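Long-range contact in SnoaL-like polyketide cyclase (Agrobacterium tumefaciens str. C58, PDB 3EHC), which is of unknown function but has an NTF2-like fold and is probably related to the SnoaL polyketide cyclases: residues L5-N17 against R59-L72. Residues are numbered along the deposited sequence; the frame is centred on the assembly and turned at random.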
loop_
_atom_site.group_PDB
_atom_site.type_symbol
_atom_site.label_atom_id
_atom_site.label_comp_id
_atom_site.label_asym_id
_atom_site.label_seq_id
_atom_site.Cartn_x
_atom_site.Cartn_y
_atom_site.Cartn_z
ATOM N N LEU B 5 12.753 2.101 14.603
ATOM C CA LEU B 5 11.484 1.473 14.244
ATOM C C LEU B 5 11.704 0.296 13.313
ATOM O O LEU B 5 11.008 -0.697 13.413
ATOM C CB LEU B 5 10.526 2.472 13.619
ATOM C CG LEU B 5 9.804 3.362 14.621
ATOM C CD1 LEU B 5 8.645 4.045 13.865
ATOM C CD2 LEU B 5 9.297 2.591 15.858
ATOM N N ASN B 6 12.668 0.412 12.408
ATOM C CA ASN B 6 12.982 -0.695 11.485
ATOM C C ASN B 6 13.351 -1.995 12.227
ATOM O O ASN B 6 12.859 -3.084 11.879
ATOM C CB ASN B 6 14.090 -0.342 10.482
ATOM C CG ASN B 6 13.566 0.307 9.196
ATOM O OD1 ASN B 6 12.403 0.692 9.070
ATOM N ND2 ASN B 6 14.459 0.451 8.236
ATOM N N ASP B 7 14.186 -1.867 13.263
ATOM C CA ASP B 7 14.588 -3.002 14.068
ATOM C C ASP B 7 13.426 -3.596 14.833
ATOM O O ASP B 7 13.285 -4.814 14.845
ATOM C CB ASP B 7 15.712 -2.621 15.022
ATOM C CG ASP B 7 16.979 -2.271 14.301
ATOM O OD1 ASP B 7 17.332 -2.963 13.339
ATOM O OD2 ASP B 7 17.636 -1.307 14.703
ATOM N N ILE B 8 12.619 -2.736 15.474
ATOM C CA ILE B 8 11.418 -3.156 16.225
ATOM C C ILE B 8 10.461 -3.934 15.273
ATOM O O ILE B 8 9.986 -5.025 15.603
ATOM C CB ILE B 8 10.709 -1.948 16.890
ATOM C CG1 ILE B 8 11.685 -1.201 17.820
ATOM C CG2 ILE B 8 9.502 -2.412 17.656
ATOM C CD1 ILE B 8 11.257 0.184 18.232
ATOM N N TYR B 9 10.250 -3.379 14.076
ATOM C CA TYR B 9 9.379 -3.968 13.094
ATOM C C TYR B 9 9.847 -5.345 12.618
ATOM O O TYR B 9 9.039 -6.263 12.533
ATOM C CB TYR B 9 9.218 -3.039 11.888
ATOM C CG TYR B 9 8.172 -3.534 10.924
ATOM C CD1 TYR B 9 6.842 -3.653 11.327
ATOM C CD2 TYR B 9 8.498 -3.886 9.606
ATOM C CE1 TYR B 9 5.867 -4.112 10.457
ATOM C CE2 TYR B 9 7.519 -4.352 8.722
ATOM C CZ TYR B 9 6.198 -4.452 9.162
ATOM O OH TYR B 9 5.195 -4.885 8.329
ATOM N N LEU B 10 11.130 -5.479 12.288
ATOM C CA LEU B 10 11.652 -6.760 11.830
ATOM C C LEU B 10 11.590 -7.812 12.955
ATOM O O LEU B 10 11.351 -8.980 12.663
ATOM C CB LEU B 10 13.056 -6.617 11.227
ATOM C CG LEU B 10 13.194 -5.854 9.901
ATOM C CD1 LEU B 10 14.636 -5.810 9.451
ATOM C CD2 LEU B 10 12.368 -6.456 8.805
ATOM N N ALA B 11 11.755 -7.386 14.219
ATOM C CA ALA B 11 11.582 -8.270 15.383
ATOM C C ALA B 11 10.104 -8.685 15.516
ATOM O O ALA B 11 9.798 -9.818 15.840
ATOM C CB ALA B 11 12.094 -7.598 16.670
ATOM N N TYR B 12 9.190 -7.761 15.233
ATOM C CA TYR B 12 7.741 -8.055 15.227
ATOM C C TYR B 12 7.391 -9.107 14.178
ATOM O O TYR B 12 6.676 -10.069 14.473
ATOM C CB TYR B 12 6.934 -6.755 15.016
ATOM C CG TYR B 12 5.502 -6.894 14.526
ATOM C CD1 TYR B 12 4.498 -7.374 15.349
ATOM C CD2 TYR B 12 5.149 -6.485 13.242
ATOM C CE1 TYR B 12 3.172 -7.478 14.898
ATOM C CE2 TYR B 12 3.849 -6.602 12.777
ATOM C CZ TYR B 12 2.857 -7.089 13.611
ATOM O OH TYR B 12 1.550 -7.201 13.136
ATOM N N LEU B 13 7.928 -8.938 12.972
ATOM C CA LEU B 13 7.696 -9.894 11.881
ATOM C C LEU B 13 8.283 -11.251 12.215
ATOM O O LEU B 13 7.684 -12.283 11.875
ATOM C CB LEU B 13 8.266 -9.387 10.540
ATOM C CG LEU B 13 7.621 -8.167 9.886
ATOM C CD1 LEU B 13 8.209 -7.943 8.505
ATOM C CD2 LEU B 13 6.098 -8.275 9.853
ATOM N N ASP B 14 9.443 -11.246 12.876
ATOM C CA ASP B 14 10.034 -12.484 13.350
ATOM C C ASP B 14 9.144 -13.247 14.315
ATOM O O ASP B 14 9.022 -14.459 14.204
ATOM C CB ASP B 14 11.377 -12.254 14.028
ATOM C CG ASP B 14 12.472 -12.964 13.318
ATOM O OD1 ASP B 14 12.748 -12.505 12.176
ATOM O OD2 ASP B 14 12.998 -13.977 13.876
ATOM N N SER B 15 8.553 -12.540 15.273
ATOM C CA SER B 15 7.646 -13.183 16.225
ATOM C C SER B 15 6.419 -13.746 15.495
ATOM O O SER B 15 5.938 -14.826 15.823
ATOM C CB SER B 15 7.245 -12.250 17.392
ATOM O OG SER B 15 6.194 -11.358 17.067
ATOM N N LEU B 16 5.924 -13.012 14.501
ATOM C CA LEU B 16 4.788 -13.446 13.680
ATOM C C LEU B 16 5.116 -14.735 12.929
ATOM O O LEU B 16 4.296 -15.656 12.872
ATOM C CB LEU B 16 4.367 -12.341 12.704
ATOM C CG LEU B 16 3.156 -11.437 12.990
ATOM C CD1 LEU B 16 3.032 -10.978 14.439
ATOM C CD2 LEU B 16 3.162 -10.222 12.039
ATOM N N ASN B 17 6.324 -14.805 12.372
ATOM C CA ASN B 17 6.771 -15.999 11.653
ATOM C C ASN B 17 6.939 -17.227 12.520
ATOM O O ASN B 17 6.822 -18.339 12.027
ATOM C CB ASN B 17 8.048 -15.719 10.874
ATOM C CG ASN B 17 7.793 -14.869 9.673
ATOM O OD1 ASN B 17 6.691 -14.845 9.137
ATOM N ND2 ASN B 17 8.801 -14.156 9.246
ATOM N N ARG B 59 4.086 -16.476 5.715
ATOM C CA ARG B 59 5.384 -16.003 6.160
ATOM C C ARG B 59 5.526 -14.519 5.766
ATOM O O ARG B 59 5.203 -14.123 4.646
ATOM C CB ARG B 59 6.481 -16.850 5.528
ATOM C CG ARG B 59 7.871 -16.371 5.813
ATOM C CD ARG B 59 8.927 -17.374 5.414
ATOM N NE ARG B 59 9.906 -17.494 6.495
ATOM C CZ ARG B 59 10.838 -16.589 6.783
ATOM N NH1 ARG B 59 10.962 -15.480 6.059
ATOM N NH2 ARG B 59 11.654 -16.800 7.806
ATOM N N PHE B 60 6.035 -13.726 6.698
ATOM C CA PHE B 60 6.150 -12.286 6.563
ATOM C C PHE B 60 7.582 -11.884 6.220
ATOM O O PHE B 60 8.530 -12.253 6.900
ATOM C CB PHE B 60 5.708 -11.625 7.860
ATOM C CG PHE B 60 4.249 -11.766 8.142
ATOM C CD1 PHE B 60 3.766 -12.885 8.797
ATOM C CD2 PHE B 60 3.361 -10.775 7.761
ATOM C CE1 PHE B 60 2.397 -13.021 9.080
ATOM C CE2 PHE B 60 1.981 -10.896 8.035
ATOM C CZ PHE B 60 1.503 -12.016 8.704
ATOM N N GLU B 61 7.707 -11.123 5.152
ATOM C CA GLU B 61 8.970 -10.696 4.631
ATOM C C GLU B 61 8.772 -9.333 3.982
ATOM O O GLU B 61 7.992 -9.223 3.055
ATOM C CB GLU B 61 9.369 -11.718 3.576
ATOM C CG GLU B 61 10.700 -11.487 2.888
ATOM C CD GLU B 61 11.748 -12.476 3.318
ATOM O OE1 GLU B 61 11.388 -13.624 3.689
ATOM O OE2 GLU B 61 12.932 -12.095 3.276
ATOM N N ALA B 62 9.484 -8.313 4.466
ATOM C CA ALA B 62 9.417 -6.956 3.926
ATOM C C ALA B 62 10.395 -6.789 2.758
ATOM O O ALA B 62 11.565 -7.052 2.908
ATOM C CB ALA B 62 9.731 -5.951 5.028
ATOM N N GLU B 63 9.879 -6.379 1.600
ATOM C CA GLU B 63 10.706 -6.010 0.449
ATOM C C GLU B 63 11.259 -4.599 0.637
ATOM O O GLU B 63 12.452 -4.366 0.461
ATOM C CB GLU B 63 9.897 -6.089 -0.861
ATOM C CG GLU B 63 10.674 -5.666 -2.132
ATOM C CD GLU B 63 9.827 -5.632 -3.384
ATOM O OE1 GLU B 63 8.984 -6.526 -3.553
ATOM O OE2 GLU B 63 10.022 -4.723 -4.222
ATOM N N ILE B 64 10.381 -3.671 0.995
ATOM C CA ILE B 64 10.737 -2.248 1.148
ATOM C C ILE B 64 10.249 -1.804 2.505
ATOM O O ILE B 64 9.142 -2.144 2.881
ATOM C CB ILE B 64 10.109 -1.282 0.086
ATOM C CG1 ILE B 64 10.332 -1.776 -1.348
ATOM C CG2 ILE B 64 10.684 0.146 0.309
ATOM C CD1 ILE B 64 9.450 -1.137 -2.380
ATOM N N LEU B 65 11.108 -1.105 3.241
ATOM C CA LEU B 65 10.771 -0.433 4.490
ATOM C C LEU B 65 11.171 1.062 4.385
ATOM O O LEU B 65 12.297 1.384 3.982
ATOM C CB LEU B 65 11.529 -1.021 5.689
ATOM C CG LEU B 65 11.313 -2.444 6.186
ATOM C CD1 LEU B 65 12.198 -2.647 7.429
ATOM C CD2 LEU B 65 9.822 -2.720 6.478
ATOM N N VAL B 66 10.232 1.954 4.716
ATOM C CA VAL B 66 10.500 3.380 4.826
ATOM C C VAL B 66 9.991 3.842 6.193
ATOM O O VAL B 66 8.846 3.576 6.574
ATOM C CB VAL B 66 9.793 4.229 3.764
ATOM C CG1 VAL B 66 10.443 5.608 3.728
ATOM C CG2 VAL B 66 9.800 3.579 2.372
ATOM N N SER B 67 10.827 4.535 6.940
ATOM C CA SER B 67 10.413 4.972 8.267
ATOM C C SER B 67 11.059 6.269 8.727
ATOM O O SER B 67 12.140 6.681 8.264
ATOM C CB SER B 67 10.650 3.860 9.301
ATOM O OG SER B 67 12.014 3.489 9.355
ATOM N N ASP B 68 10.378 6.907 9.672
ATOM C CA ASP B 68 10.928 8.072 10.365
ATOM C C ASP B 68 10.810 7.852 11.883
ATOM O O ASP B 68 10.860 6.711 12.349
ATOM C CB ASP B 68 10.298 9.381 9.865
ATOM C CG ASP B 68 8.783 9.417 10.005
ATOM O OD1 ASP B 68 8.251 8.806 10.955
ATOM O OD2 ASP B 68 8.126 10.071 9.154
ATOM N N ALA B 69 10.670 8.917 12.654
ATOM C CA ALA B 69 10.668 8.772 14.097
ATOM C C ALA B 69 9.416 8.034 14.584
ATOM O O ALA B 69 9.506 7.242 15.526
ATOM C CB ALA B 69 10.799 10.132 14.779
ATOM N N THR B 70 8.266 8.288 13.951
ATOM C CA THR B 70 6.988 7.792 14.472
ATOM C C THR B 70 6.269 6.828 13.556
ATOM O O THR B 70 5.339 6.161 13.999
ATOM C CB THR B 70 6.024 8.961 14.864
ATOM O OG1 THR B 70 5.648 9.712 13.702
ATOM C CG2 THR B 70 6.692 9.887 15.919
ATOM N N ARG B 71 6.680 6.736 12.295
ATOM C CA ARG B 71 5.907 5.964 11.329
ATOM C C ARG B 71 6.771 5.028 10.499
ATOM O O ARG B 71 7.940 5.302 10.251
ATOM C CB ARG B 71 5.141 6.914 10.420
ATOM C CG ARG B 71 4.137 7.819 11.124
ATOM C CD ARG B 71 3.402 8.696 10.105
ATOM N NE ARG B 71 1.942 8.576 10.221
ATOM C CZ ARG B 71 1.134 9.485 10.779
ATOM N NH1 ARG B 71 1.624 10.622 11.286
ATOM N NH2 ARG B 71 -0.180 9.250 10.845
ATOM N N LEU B 72 6.172 3.918 10.077
ATOM C CA LEU B 72 6.847 2.965 9.175
ATOM C C LEU B 72 5.864 2.519 8.093
ATOM O O LEU B 72 4.686 2.264 8.383
ATOM C CB LEU B 72 7.444 1.759 9.944
ATOM C CG LEU B 72 8.164 0.650 9.159
ATOM C CD1 LEU B 72 9.281 0.042 9.957
ATOM C CD2 LEU B 72 7.155 -0.457 8.700
HETATM O O HOH W 1 14.356 2.087 5.961
#
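Helix 5-17 packs across strand 62-67, outermost in the sheet of this chain, the loop residues Arg59 and Phe60 that lead into it, and Leu72 of the neighbouring antiparallel strand 71-80, with an apolar middle and an asparagine hydrogen-bonded to the second segment near each end. At the C-terminal end of the helix, the Asn17 amide makes a two-bond pairing with the backbone N-H and C=O of Phe60: Phe60 N donates to Asn17 OD1 at 2.8 Å, and Asn17 ND2 returns a bond to Phe60 O at 3.0 Å. Both bonds are nearly straight, and each lies in the plane of its acceptor carbonyl, so the pair fixes the rotation of the amide. Asn17 ND2 also lies over one face of the Arg59 guanidinium, while Arg59 NH1 forms a salt bridge with Glu61. The Phe60 ring presents an edge to Asn17 OD1 and a face to Leu16 CD2, which sits 4.0 Å from the ring centroid; Phe52 of helix 40-54 and Phe78 also touch this ring.

This is helix-on-sheet packing of the NTF2-like α+β fold, in which a curved sheet wraps against helices. The helix crosses strand 64-67 obliquely, their N-to-C directions 137° apart. Between them Tyr9, its CG anti to the backbone N (chi1 -172°), lays its ring between Leu72 CD2 on one face, 3.8 Å from the centroid, and Leu13 CG toward the rim of the other. Leu65 CD2 meets this ring at Tyr9 CD2 (3.6 Å), while Leu65 CD1 touches Leu10 CD2. The phenol hydroxyl bonds to that of Tyr104.

Nearer the N-terminus, Ser67 OG donates to Asn6 OD1 at 2.8 Å from above the amide plane, not along a lone pair. Asn6 ND2 reaches Leu65 O through a water, and Leu5 CD1 rests on the backbone of the 68-71 turn.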